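Local coordinates for ABC transporter substrate-binding protein (Streptococcus pneumoniae, PDB 4OHN) that binds histidine and probably hands it to a membrane ABC importer, as the substrate-binding protein of an amino-acid uptake system, at residues V29-F33 / G42-D46; A50-Y55 / E225-L230; W82-A87 / F97-Y101; R92-F97 / A209-K214. All blocks are in the same frame, centred on the assembly; numbering follows the deposited sequence. Where two conformers were deposited one is given.

Contact 1: residues V29-F33 / G42-D46; sequences VPMGF and GFDID
Pro-30 follows a cis peptide bond, and the carbonyls of Pro-30 and Met-31 face the start of helix 43-53; the CA atoms of Gly-32 and Gly-42 are 4.5 Å apart. Pro-30 O accepts from Phe-43 N at 2.8 Å (163°). Met-31 O then takes Asp-44 N at 2.8 Å (132°) and, weakly, Ile-45 N at 3.4 Å. These backbone carbonyls thus do what N-cap side chains often do, satisfying amides of the helix's first turn. Gly-42, at the N-cap (phi/psi 145/174), must be glycine: a CB would jam its own backbone and collide with Met-31 O. In this solute-binding fold the helix start lies near the ligand cleft, the Met-31 side chain about 7 Å from the bound histidine. Its mmm rotamer brings CE to 3.7 Å from Phe-43 CD2 (t). Asp-44 points toward the loop, but its OD2 is hydrogen-bonded to Gly-84 N. Gly-32 CA lies 3.9 Å from Ile-45 CG1, and Phe-33 (p) sets CE2 4.0 Å from Gly-42 CA.

Contact 2: residues A50-Y55 / E225-L230; sequences AVFEKY and EAFSSL
Residues 50-55, at the C-terminal end of helix 43-53, lie against helix 217-232, Val-51 and Ala-226 bringing their CA atoms to 5.4 Å. So close an approach needs a small residue, and Ala-226, whose CA-to-CB bond points toward the partner, supplies it. No hydrogen bond crosses between the segments; apolar contacts carry the interface. Val-51 (t) is central: CG1 is 3.8 Å from Ala-226 CB, while CG2 lies 3.6 Å from Leu-230 CD1 and 3.8 Å from Phe-227 CE1. Leu-230 (mt) is reached a turn after Ala-226, and its CD2 also sits 3.9 Å from Ala-50 CB. Helix-on-helix packing of this kind, between segments 170 residues apart at their closest ends, brings a C-terminal helix back onto the lobe built by the N-terminal part of the chain, consistent with the two-lobed solute-binding fold in which the chain returns to its first lobe. Amphipathic residues fringe the apolar core. Lys-54 (mmtt) lays its methylenes along the partner, CE 3.7 Å from Leu-230 CD2 and NZ 3.6 Å from Ser-229 CB, and its ammonium forms a salt bridge with Asp-233. Tyr-55 (m) reaches across with its ring, CE2 4.2 Å from Ala-226 CB and OH 3.9 Å from Glu-225 CB; that hydroxyl is hydrogen-bonded to the carbonyl of Lys-222.

Contact 3: residues W82-A87 / F97-Y101; sequences WNGYSA and FSNSY. With HIS (histidine), chain B; ACT (acetate ion), chain D.
One water joins two irregular loops lacking direct hydrogen bonds: it accepts from Asn-83 N (3.0 Å) and Tyr-85 N (2.9 Å) and is hydrogen-bonded to Tyr-101 OH (2.8 Å). Between Asn-83 and Tyr-85, Gly-84 turns at phi/psi 51/47, a positive phi favouring glycine. The Tyr-101 ring (p) meets the five-membered ring of Trp-82 (t) obliquely, centroids 5.4 Å apart; CA atoms of Gly-84 and Tyr-101 stay 9.6 Å apart. The CA atoms of Ala-87 and Phe-97 are 7.0 Å apart; the small Ala-87 CB lies 3.9 Å from the centroid of the Phe-97 ring (m), over its face, a CH-pi contact. Tyr-85 (t) sets CE2 3.4 Å from Phe-97 CE2; its OH donates to an acetate ion, probably from the crystallisation liquor. Histidine N donates to Gly-84 O (2.8 Å) and Ser-86 OG (2.9 Å), the latter also hydrogen-bonded to Glu-206, and Ser-86 N donates to histidine O (3.0 Å). This is consistent with recognition of the alpha-amino and carboxylate groups, while Asn-83 OD1 accepts from imidazole NE2 (2.9 Å).

Contact 4: residues R92-F97 / A209-K214; sequences REKVAF and AVGSRK
Two backbone hydrogen bonds, Ala-96 N to Ser-212 O and Ser-212 N to Ala-96 O, both 2.9 Å and nearly straight, make Ala-96/Ser-212 an antiparallel hydrogen-bonded pair (CA-CA 5.2 Å). Phe-97/Gly-211 follows as a non-hydrogen-bonded pair (CA-CA 4.7 Å), with Phe-97 CA 3.2 Å from Val-210 O in a CA-H...O contact. Beyond this short bridge a water spans the diverging chains, donating to Lys-94 O (2.8 Å) and accepting from Lys-214 N (2.9 Å). Lys-214, extended beyond its m chi1, crosses the turn before the strand; its NZ donates weakly to Glu-93 O at 2.9 Å, a long side chain suiting that span. Ser-212 OG turns to its own neighbour, donating to Arg-213 O at 2.9 Å. The packing divides between the sheet faces: Ala-96 CB lies 3.7 Å from Ser-212 OG on one, while on the other Phe-97 (m) sets CD2 3.8 Å from Ala-209 CB and 4.1 Å from Gly-211 CA, the glycine bringing no side chain beside the ring. Strand 206-212 also pairs with strands 80-81 and 102-111, and Val-210 and Ser-212 rest on helix 217-232, so strand 96-97 joins a mixed sheet backed by that helix, Phe-97 meeting Tyr-85 of the histidine-binding loop.

Overall arrangement
Along the chain contact 1 closes before the others open; contacts 3 and 4 both fall between the two segments of contact 2, crossing one another and sharing Phe-97. Contacts 3 and 4 are nearest, with centres about 9 Å apart, and meet through strand 206-212. Helix 43-53 serves contact 1 at its start and contact 2 near its end, centres about 17 Å apart. Asp-44 ties contact 1 to contact 3 through Gly-84 and, weakly, Tyr-101, while Trp-82 packs on Val-51 and Phe-52 of contact 2. The histidine-binding loop 82-87 is thus connected to the helix start, the helix pair and the mixed sheet.

Contact 1: residues V29-F33 / G42-D46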
loop_
_atom_site.group_PDB
_atom_site.type_symbol
_atom_site.label_atom_id
_atom_site.label_comp_id
_atom_site.label_asym_id
_atom_site.label_seq_id
_atom_site.Cartn_x
_atom_site.Cartn_y
_atom_site.Cartn_z
ATOM N N VAL A 29 3.077 -2.545 -6.669
ATOM C CA VAL A 29 2.081 -3.187 -7.512
ATOM C C VAL A 29 0.981 -3.792 -6.656
ATOM O O VAL A 29 1.210 -4.178 -5.515
ATOM C CB VAL A 29 2.681 -4.321 -8.377
ATOM C CG1 VAL A 29 3.722 -3.800 -9.337
ATOM C CG2 VAL A 29 3.298 -5.444 -7.511
ATOM N N PRO A 30 -0.241 -3.894 -7.189
ATOM C CA PRO A 30 -0.721 -3.328 -8.444
ATOM C C PRO A 30 -1.336 -1.947 -8.230
ATOM O O PRO A 30 -2.166 -1.529 -9.037
ATOM C CB PRO A 30 -1.819 -4.312 -8.829
ATOM C CG PRO A 30 -2.440 -4.653 -7.524
ATOM C CD PRO A 30 -1.316 -4.621 -6.490
ATOM N N MET A 31 -0.946 -1.244 -7.170
ATOM C CA MET A 31 -1.648 -0.016 -6.791
ATOM C C MET A 31 -1.142 1.194 -7.554
ATOM O O MET A 31 -1.935 1.992 -8.071
ATOM C CB MET A 31 -1.520 0.202 -5.280
ATOM C CG MET A 31 -1.933 -1.018 -4.417
ATOM S SD MET A 31 -3.564 -1.718 -4.827
ATOM C CE MET A 31 -4.637 -0.431 -4.174
ATOM N N GLY A 32 0.160 1.376 -7.630
ATOM C CA GLY A 32 0.731 2.481 -8.371
ATOM C C GLY A 32 2.196 2.203 -8.571
ATOM O O GLY A 32 2.929 2.066 -7.595
ATOM N N PHE A 33 2.604 2.077 -9.823
ATOM C CA PHE A 33 3.947 1.574 -10.112
ATOM C C PHE A 33 4.425 1.993 -11.485
ATOM O O PHE A 33 3.614 2.260 -12.395
ATOM C CB PHE A 33 3.989 0.042 -9.973
ATOM C CG PHE A 33 3.110 -0.689 -10.956
ATOM C CD1 PHE A 33 3.615 -1.161 -12.157
ATOM C CD2 PHE A 33 1.766 -0.921 -10.691
ATOM C CE1 PHE A 33 2.808 -1.845 -13.046
ATOM C CE2 PHE A 33 0.956 -1.596 -11.579
ATOM C CZ PHE A 33 1.474 -2.058 -12.760
ATOM N N GLY A 42 -1.793 1.559 -12.342
ATOM C CA GLY A 42 -2.254 0.766 -11.235
ATOM C C GLY A 42 -3.659 1.106 -10.804
ATOM O O GLY A 42 -4.287 2.047 -11.290
ATOM N N PHE A 43 -4.164 0.313 -9.879
ATOM C CA PHE A 43 -5.493 0.520 -9.327
ATOM C C PHE A 43 -5.680 1.915 -8.760
ATOM O O PHE A 43 -6.682 2.583 -9.046
ATOM C CB PHE A 43 -5.803 -0.552 -8.270
ATOM C CG PHE A 43 -7.161 -0.416 -7.649
ATOM C CD1 PHE A 43 -8.215 -1.139 -8.139
ATOM C CD2 PHE A 43 -7.378 0.428 -6.570
ATOM C CE1 PHE A 43 -9.488 -1.013 -7.573
ATOM C CE2 PHE A 43 -8.640 0.565 -6.013
ATOM C CZ PHE A 43 -9.678 -0.177 -6.503
ATOM N N ASP A 44 -4.739 2.362 -7.940
ATOM C CA ASP A 44 -4.841 3.689 -7.357
ATOM C C ASP A 44 -4.629 4.786 -8.381
ATOM O O ASP A 44 -5.219 5.855 -8.260
ATOM C CB ASP A 44 -3.841 3.873 -6.215
ATOM C CG ASP A 44 -4.255 3.163 -4.937
ATOM O OD1 ASP A 44 -5.466 2.912 -4.708
ATOM O OD2 ASP A 44 -3.327 2.865 -4.141
ATOM N N ILE A 45 -3.767 4.564 -9.371
ATOM C CA ILE A 45 -3.604 5.544 -10.435
ATOM C C ILE A 45 -4.961 5.753 -11.113
ATOM O O ILE A 45 -5.423 6.891 -11.285
ATOM C CB ILE A 45 -2.545 5.116 -11.476
ATOM C CG1 ILE A 45 -1.200 4.776 -10.824
ATOM C CG2 ILE A 45 -2.377 6.211 -12.519
ATOM C CD1 ILE A 45 -0.579 5.911 -10.021
ATOM N N ASP A 46 -5.619 4.661 -11.469
ATOM C CA ASP A 46 -6.917 4.742 -12.124
ATOM C C ASP A 46 -7.992 5.337 -11.203
ATOM O O ASP A 46 -8.786 6.188 -11.633
ATOM C CB ASP A 46 -7.342 3.336 -12.593
ATOM C CG ASP A 46 -6.523 2.824 -13.784
ATOM O OD1 ASP A 46 -5.758 3.590 -14.408
ATOM O OD2 ASP A 46 -6.678 1.625 -14.090
#

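Contact 2: residues A50-Y55 / E225-L230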
loop_
_atom_site.group_PDB
_atom_site.type_symbol
_atom_site.label_atom_id
_atom_site.label_comp_id
_atom_site.label_asym_id
_atom_site.label_seq_id
_atom_site.Cartn_x
_atom_site.Cartn_y
_atom_site.Cartn_z
ATOM N N ALA A 50 -9.924 8.980 -11.640
ATOM C CA ALA A 50 -11.380 9.031 -11.757
ATOM C C ALA A 50 -12.013 9.902 -10.669
ATOM O O ALA A 50 -12.978 10.618 -10.923
ATOM C CB ALA A 50 -11.960 7.626 -11.709
ATOM N N VAL A 51 -11.473 9.856 -9.459
ATOM C CA VAL A 51 -11.964 10.728 -8.387
ATOM C C VAL A 51 -11.783 12.194 -8.751
ATOM O O VAL A 51 -12.717 12.993 -8.674
ATOM C CB VAL A 51 -11.247 10.412 -7.047
ATOM C CG1 VAL A 51 -11.347 11.580 -6.048
ATOM C CG2 VAL A 51 -11.802 9.108 -6.455
ATOM N N PHE A 52 -10.571 12.559 -9.157
ATOM C CA PHE A 52 -10.298 13.966 -9.398
ATOM C C PHE A 52 -10.905 14.470 -10.703
ATOM O O PHE A 52 -11.205 15.656 -10.817
ATOM C CB PHE A 52 -8.814 14.258 -9.170
ATOM C CG PHE A 52 -8.489 14.248 -7.709
ATOM C CD1 PHE A 52 -9.014 15.237 -6.875
ATOM C CD2 PHE A 52 -7.761 13.225 -7.151
ATOM C CE1 PHE A 52 -8.771 15.211 -5.502
ATOM C CE2 PHE A 52 -7.540 13.181 -5.799
ATOM C CZ PHE A 52 -8.043 14.158 -4.966
ATOM N N GLU A 53 -11.180 13.568 -11.639
ATOM C CA GLU A 53 -11.945 13.890 -12.840
ATOM C C GLU A 53 -13.313 14.477 -12.495
ATOM O O GLU A 53 -13.821 15.326 -13.228
ATOM C CB GLU A 53 -12.135 12.622 -13.691
ATOM C CG GLU A 53 -12.736 12.817 -15.069
ATOM C CD GLU A 53 -14.273 12.913 -15.123
ATOM O OE1 GLU A 53 -15.016 12.492 -14.197
ATOM O OE2 GLU A 53 -14.754 13.407 -16.159
ATOM N N LYS A 54 -13.920 14.016 -11.405
ATOM C CA LYS A 54 -15.238 14.516 -11.007
ATOM C C LYS A 54 -15.197 16.021 -10.715
ATOM O O LYS A 54 -16.242 16.673 -10.737
ATOM C CB LYS A 54 -15.779 13.789 -9.760
ATOM C CG LYS A 54 -16.047 12.276 -9.878
ATOM C CD LYS A 54 -17.241 11.925 -10.757
ATOM C CE LYS A 54 -17.466 10.416 -10.817
ATOM N NZ LYS A 54 -18.695 10.046 -11.566
ATOM N N TYR A 55 -14.008 16.561 -10.429
ATOM C CA TYR A 55 -13.837 17.963 -10.045
ATOM C C TYR A 55 -13.014 18.755 -11.055
ATOM O O TYR A 55 -12.667 19.912 -10.810
ATOM C CB TYR A 55 -13.159 18.042 -8.655
ATOM C CG TYR A 55 -13.911 17.242 -7.619
ATOM C CD1 TYR A 55 -15.146 17.664 -7.168
ATOM C CD2 TYR A 55 -13.406 16.048 -7.131
ATOM C CE1 TYR A 55 -15.866 16.922 -6.244
ATOM C CE2 TYR A 55 -14.105 15.288 -6.211
ATOM C CZ TYR A 55 -15.342 15.735 -5.771
ATOM O OH TYR A 55 -16.090 15.032 -4.860
ATOM N N GLU A 225 -17.082 11.586 -1.373
ATOM C CA GLU A 225 -18.240 11.807 -2.243
ATOM C C GLU A 225 -17.996 11.228 -3.619
ATOM O O GLU A 225 -18.919 10.657 -4.227
ATOM C CB GLU A 225 -18.540 13.295 -2.356
ATOM C CG GLU A 225 -19.070 13.906 -1.067
ATOM C CD GLU A 225 -19.091 15.397 -1.060
ATOM O OE1 GLU A 225 -18.817 16.051 -2.087
ATOM O OE2 GLU A 225 -19.414 15.950 0.023
ATOM N N ALA A 226 -16.781 11.372 -4.144
ATOM C CA ALA A 226 -16.467 10.794 -5.437
ATOM C C ALA A 226 -16.525 9.265 -5.376
ATOM O O ALA A 226 -17.004 8.626 -6.332
ATOM C CB ALA A 226 -15.111 11.246 -5.894
ATOM N N PHE A 227 -16.041 8.659 -4.295
ATOM C CA PHE A 227 -16.201 7.208 -4.172
ATOM C C PHE A 227 -17.689 6.827 -4.336
ATOM O O PHE A 227 -18.010 5.852 -5.022
ATOM C CB PHE A 227 -15.682 6.656 -2.829
ATOM C CG PHE A 227 -14.177 6.646 -2.656
ATOM C CD1 PHE A 227 -13.295 6.801 -3.711
ATOM C CD2 PHE A 227 -13.652 6.457 -1.393
ATOM C CE1 PHE A 227 -11.924 6.748 -3.501
ATOM C CE2 PHE A 227 -12.282 6.404 -1.185
ATOM C CZ PHE A 227 -11.414 6.555 -2.258
ATOM N N SER A 228 -18.605 7.569 -3.710
ATOM C CA SER A 228 -20.028 7.223 -3.820
ATOM C C SER A 228 -20.510 7.182 -5.266
ATOM O O SER A 228 -21.280 6.287 -5.641
ATOM C CB SER A 228 -20.889 8.199 -3.022
ATOM O OG SER A 228 -20.584 8.121 -1.644
ATOM N N SER A 229 -20.049 8.111 -6.094
ATOM C CA SER A 229 -20.410 8.118 -7.511
ATOM C C SER A 229 -19.782 6.931 -8.214
ATOM O O SER A 229 -20.442 6.274 -8.999
ATOM C CB SER A 229 -19.919 9.418 -8.211
ATOM O OG SER A 229 -20.828 10.490 -8.097
ATOM N N LEU A 230 -18.497 6.677 -7.944
ATOM C CA LEU A 230 -17.758 5.659 -8.683
ATOM C C LEU A 230 -18.275 4.257 -8.385
ATOM O O LEU A 230 -18.193 3.383 -9.245
ATOM C CB LEU A 230 -16.254 5.759 -8.402
ATOM C CG LEU A 230 -15.633 7.086 -8.855
ATOM C CD1 LEU A 230 -14.225 7.223 -8.341
ATOM C CD2 LEU A 230 -15.616 7.197 -10.339
#

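Contact 3: residues W82-A87 / F97-Y101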
loop_
_atom_site.group_PDB
_atom_site.type_symbol
_atom_site.label_atom_id
_atom_site.label_comp_id
_atom_site.label_asym_id
_atom_site.label_seq_id
_atom_site.Cartn_x
_atom_site.Cartn_y
_atom_site.Cartn_z
ATOM N N TRP A 82 -1.440 8.016 -1.502
ATOM C CA TRP A 82 -2.465 7.162 -2.130
ATOM C C TRP A 82 -1.718 6.099 -2.917
ATOM O O TRP A 82 -1.220 6.369 -4.022
ATOM C CB TRP A 82 -3.381 8.003 -3.041
ATOM C CG TRP A 82 -4.652 7.319 -3.456
ATOM C CD1 TRP A 82 -4.869 5.977 -3.557
ATOM C CD2 TRP A 82 -5.858 7.960 -3.858
ATOM N NE1 TRP A 82 -6.167 5.747 -3.973
ATOM C CE2 TRP A 82 -6.779 6.958 -4.175
ATOM C CE3 TRP A 82 -6.262 9.303 -3.943
ATOM C CZ2 TRP A 82 -8.080 7.254 -4.557
ATOM C CZ3 TRP A 82 -7.563 9.585 -4.332
ATOM C CH2 TRP A 82 -8.442 8.570 -4.628
ATOM N N ASN A 83 -1.590 4.915 -2.320
ATOM C CA ASN A 83 -0.713 3.856 -2.826
ATOM C C ASN A 83 -0.815 2.643 -1.928
ATOM O O ASN A 83 0.143 2.244 -1.270
ATOM C CB ASN A 83 0.738 4.370 -2.836
ATOM C CG ASN A 83 1.738 3.418 -3.455
ATOM O OD1 ASN A 83 2.702 3.025 -2.787
ATOM N ND2 ASN A 83 1.563 3.085 -4.727
ATOM N N GLY A 84 -1.975 2.020 -1.878
ATOM C CA GLY A 84 -2.168 0.934 -0.933
ATOM C C GLY A 84 -1.762 1.332 0.475
ATOM O O GLY A 84 -1.070 0.573 1.170
ATOM N N TYR A 85 -2.215 2.513 0.891
ATOM C CA TYR A 85 -1.801 3.077 2.166
ATOM C C TYR A 85 -2.712 2.531 3.271
ATOM O O TYR A 85 -3.904 2.869 3.345
ATOM C CB TYR A 85 -1.844 4.598 2.085
ATOM C CG TYR A 85 -1.277 5.384 3.250
ATOM C CD1 TYR A 85 -0.109 5.011 3.901
ATOM C CD2 TYR A 85 -1.879 6.559 3.649
ATOM C CE1 TYR A 85 0.420 5.779 4.930
ATOM C CE2 TYR A 85 -1.362 7.324 4.671
ATOM C CZ TYR A 85 -0.218 6.931 5.311
ATOM O OH TYR A 85 0.250 7.715 6.321
ATOM N N SER A 86 -2.166 1.700 4.146
ATOM C CA SER A 86 -2.953 1.045 5.188
ATOM C C SER A 86 -3.358 2.021 6.275
ATOM O O SER A 86 -2.514 2.732 6.838
ATOM C CB SER A 86 -2.149 -0.095 5.792
ATOM O OG SER A 86 -1.822 -1.021 4.764
ATOM N N ALA A 87 -4.653 2.045 6.573
ATOM C CA ALA A 87 -5.221 2.958 7.566
ATOM C C ALA A 87 -5.141 2.342 8.937
ATOM O O ALA A 87 -6.010 1.560 9.332
ATOM C CB ALA A 87 -6.666 3.300 7.213
ATOM N N PHE A 97 -7.652 10.226 7.158
ATOM C CA PHE A 97 -7.962 9.257 6.122
ATOM C C PHE A 97 -9.348 9.450 5.526
ATOM O O PHE A 97 -10.307 9.764 6.216
ATOM C CB PHE A 97 -7.864 7.820 6.658
ATOM C CG PHE A 97 -6.454 7.350 6.912
ATOM C CD1 PHE A 97 -5.944 7.341 8.187
ATOM C CD2 PHE A 97 -5.664 6.894 5.882
ATOM C CE1 PHE A 97 -4.643 6.897 8.429
ATOM C CE2 PHE A 97 -4.362 6.456 6.112
ATOM C CZ PHE A 97 -3.859 6.443 7.391
ATOM N N SER A 98 -9.421 9.210 4.222
ATOM C CA SER A 98 -10.698 8.957 3.551
ATOM C C SER A 98 -11.332 7.691 4.117
ATOM O O SER A 98 -10.727 6.941 4.886
ATOM C CB SER A 98 -10.495 8.767 2.050
ATOM O OG SER A 98 -9.835 7.534 1.773
ATOM N N ASN A 99 -12.566 7.437 3.712
ATOM C CA ASN A 99 -13.140 6.115 3.874
ATOM C C ASN A 99 -12.208 5.086 3.210
ATOM O O ASN A 99 -11.520 5.373 2.232
ATOM C CB ASN A 99 -14.532 6.034 3.237
ATOM C CG ASN A 99 -15.579 6.707 4.050
ATOM O OD1 ASN A 99 -15.393 6.999 5.214
ATOM N ND2 ASN A 99 -16.726 6.915 3.452
ATOM N N SER A 100 -12.207 3.877 3.743
ATOM C CA SER A 100 -11.409 2.813 3.161
ATOM C C SER A 100 -12.067 2.253 1.896
ATOM O O SER A 100 -13.292 2.186 1.793
ATOM C CB SER A 100 -11.150 1.719 4.195
ATOM O OG SER A 100 -10.391 2.224 5.290
ATOM N N TYR A 101 -11.251 1.830 0.936
ATOM C CA TYR A 101 -11.775 1.389 -0.362
ATOM C C TYR A 101 -11.451 -0.045 -0.723
ATOM O O TYR A 101 -11.951 -0.539 -1.728
ATOM C CB TYR A 101 -11.349 2.349 -1.485
ATOM C CG TYR A 101 -9.868 2.476 -1.658
ATOM C CD1 TYR A 101 -9.165 1.594 -2.450
ATOM C CD2 TYR A 101 -9.153 3.477 -1.001
ATOM C CE1 TYR A 101 -7.786 1.704 -2.602
ATOM C CE2 TYR A 101 -7.776 3.584 -1.142
ATOM C CZ TYR A 101 -7.109 2.691 -1.929
ATOM O OH TYR A 101 -5.743 2.776 -2.112
HETATM N N HIS B . 0.356 -1.162 2.868
HETATM C CA HIS B . 1.720 -0.866 3.371
HETATM C C HIS B . 1.785 0.525 3.961
HETATM O O HIS B . 0.768 1.255 3.919
HETATM C CB HIS B . 2.813 -1.124 2.306
HETATM C CG HIS B . 2.977 -0.093 1.228
HETATM N ND1 HIS B . 4.229 0.217 0.723
HETATM C CD2 HIS B . 2.092 0.621 0.489
HETATM C CE1 HIS B . 4.103 1.095 -0.253
HETATM N NE2 HIS B . 2.816 1.354 -0.421
HETATM O OXT HIS B . 2.866 0.873 4.482
HETATM C C ACT D . 2.898 7.582 8.504
HETATM O O ACT D . 2.553 6.982 7.477
HETATM O OXT ACT D . 3.866 7.078 9.110
HETATM C CH3 ACT D . 2.183 8.815 8.967
HETATM O O HOH W 1 -3.973 4.265 -0.581
#

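Contact 4: residues R92-F97 / A209-K214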
loop_
_atom_site.group_PDB
_atom_site.type_symbol
_atom_site.label_atom_id
_atom_site.label_comp_id
_atom_site.label_asym_id
_atom_site.label_seq_id
_atom_site.Cartn_x
_atom_site.Cartn_y
_atom_site.Cartn_z
ATOM N N ARG A 92 -3.320 7.268 12.243
ATOM C CA ARG A 92 -4.395 8.222 12.536
ATOM C C ARG A 92 -3.969 9.285 13.551
ATOM O O ARG A 92 -4.610 10.331 13.663
ATOM C CB ARG A 92 -5.646 7.486 13.014
ATOM C CG ARG A 92 -6.397 6.798 11.888
ATOM C CD ARG A 92 -7.645 6.079 12.385
ATOM N NE ARG A 92 -8.224 5.219 11.356
ATOM C CZ ARG A 92 -8.983 5.649 10.347
ATOM N NH1 ARG A 92 -9.260 6.937 10.196
ATOM N NH2 ARG A 92 -9.460 4.783 9.474
ATOM N N GLU A 93 -2.883 9.039 14.278
ATOM C CA GLU A 93 -2.346 10.064 15.178
ATOM C C GLU A 93 -1.663 11.186 14.386
ATOM O O GLU A 93 -1.437 12.264 14.916
ATOM C CB GLU A 93 -1.344 9.450 16.160
ATOM C CG GLU A 93 -1.924 8.343 17.020
ATOM C CD GLU A 93 -3.040 8.831 17.926
ATOM O OE1 GLU A 93 -2.861 9.879 18.584
ATOM O OE2 GLU A 93 -4.099 8.171 17.975
ATOM N N LYS A 94 -1.346 10.933 13.114
ATOM C CA LYS A 94 -0.487 11.832 12.338
ATOM C C LYS A 94 -1.145 12.401 11.073
ATOM O O LYS A 94 -0.815 13.504 10.639
ATOM C CB LYS A 94 0.797 11.087 11.950
ATOM C CG LYS A 94 1.509 10.464 13.167
ATOM C CD LYS A 94 2.853 9.834 12.814
ATOM C CE LYS A 94 3.918 10.901 12.572
ATOM N NZ LYS A 94 5.168 10.365 11.952
ATOM N N VAL A 95 -2.076 11.647 10.497
ATOM C CA VAL A 95 -2.741 12.031 9.253
ATOM C C VAL A 95 -4.236 11.744 9.341
ATOM O O VAL A 95 -4.686 11.012 10.221
ATOM C CB VAL A 95 -2.153 11.279 8.020
ATOM C CG1 VAL A 95 -0.647 11.417 7.964
ATOM C CG2 VAL A 95 -2.532 9.811 8.047
ATOM N N ALA A 96 -4.991 12.305 8.408
ATOM C CA ALA A 96 -6.410 11.995 8.248
ATOM C C ALA A 96 -6.579 11.003 7.110
ATOM O O ALA A 96 -5.744 10.940 6.205
ATOM C CB ALA A 96 -7.209 13.247 7.968
ATOM N N PHE A 97 -7.652 10.226 7.158
ATOM C CA PHE A 97 -7.962 9.257 6.122
ATOM C C PHE A 97 -9.348 9.450 5.526
ATOM O O PHE A 97 -10.307 9.764 6.216
ATOM C CB PHE A 97 -7.864 7.820 6.658
ATOM C CG PHE A 97 -6.454 7.350 6.912
ATOM C CD1 PHE A 97 -5.944 7.341 8.187
ATOM C CD2 PHE A 97 -5.664 6.894 5.882
ATOM C CE1 PHE A 97 -4.643 6.897 8.429
ATOM C CE2 PHE A 97 -4.362 6.456 6.112
ATOM C CZ PHE A 97 -3.859 6.443 7.391
ATOM N N ALA A 209 -6.772 3.213 2.528
ATOM C CA ALA A 209 -7.496 4.468 2.429
ATOM C C ALA A 209 -6.514 5.521 1.912
ATOM O O ALA A 209 -5.329 5.257 1.679
ATOM C CB ALA A 209 -8.084 4.870 3.789
ATOM N N VAL A 210 -7.013 6.740 1.725
ATOM C CA VAL A 210 -6.216 7.844 1.225
ATOM C C VAL A 210 -5.850 8.755 2.378
ATOM O O VAL A 210 -6.727 9.158 3.142
ATOM C CB VAL A 210 -6.991 8.634 0.154
ATOM C CG1 VAL A 210 -6.095 9.705 -0.458
ATOM C CG2 VAL A 210 -7.516 7.697 -0.930
ATOM N N GLY A 211 -4.565 9.064 2.510
ATOM C CA GLY A 211 -4.097 9.921 3.584
ATOM C C GLY A 211 -3.913 11.363 3.181
ATOM O O GLY A 211 -3.366 11.634 2.112
ATOM N N SER A 212 -4.335 12.273 4.064
ATOM C CA SER A 212 -4.167 13.710 3.886
ATOM C C SER A 212 -3.661 14.343 5.159
ATOM O O SER A 212 -3.683 13.747 6.225
ATOM C CB SER A 212 -5.497 14.399 3.508
ATOM O OG SER A 212 -6.330 14.586 4.640
ATOM N N ARG A 213 -3.199 15.577 5.039
ATOM C CA ARG A 213 -2.948 16.389 6.230
ATOM C C ARG A 213 -4.245 16.498 7.032
ATOM O O ARG A 213 -5.333 16.598 6.462
ATOM C CB ARG A 213 -2.450 17.774 5.830
ATOM C CG ARG A 213 -1.011 17.787 5.345
ATOM C CD ARG A 213 -0.539 19.168 4.909
ATOM N NE ARG A 213 -1.177 19.628 3.695
ATOM C CZ ARG A 213 -0.768 19.353 2.463
ATOM N NH1 ARG A 213 0.319 18.635 2.263
ATOM N NH2 ARG A 213 -1.452 19.800 1.429
ATOM N N LYS A 214 -4.144 16.486 8.359
ATOM C CA LYS A 214 -5.347 16.541 9.189
ATOM C C LYS A 214 -6.245 17.725 8.871
ATOM O O LYS A 214 -7.470 17.615 8.934
ATOM C CB LYS A 214 -4.969 16.544 10.669
ATOM C CG LYS A 214 -4.419 15.211 11.110
ATOM C CD LYS A 214 -4.272 15.148 12.609
ATOM C CE LYS A 214 -4.029 13.730 13.065
ATOM N NZ LYS A 214 -3.941 13.649 14.546
HETATM O O HOH W 2 -1.500 15.855 9.358
#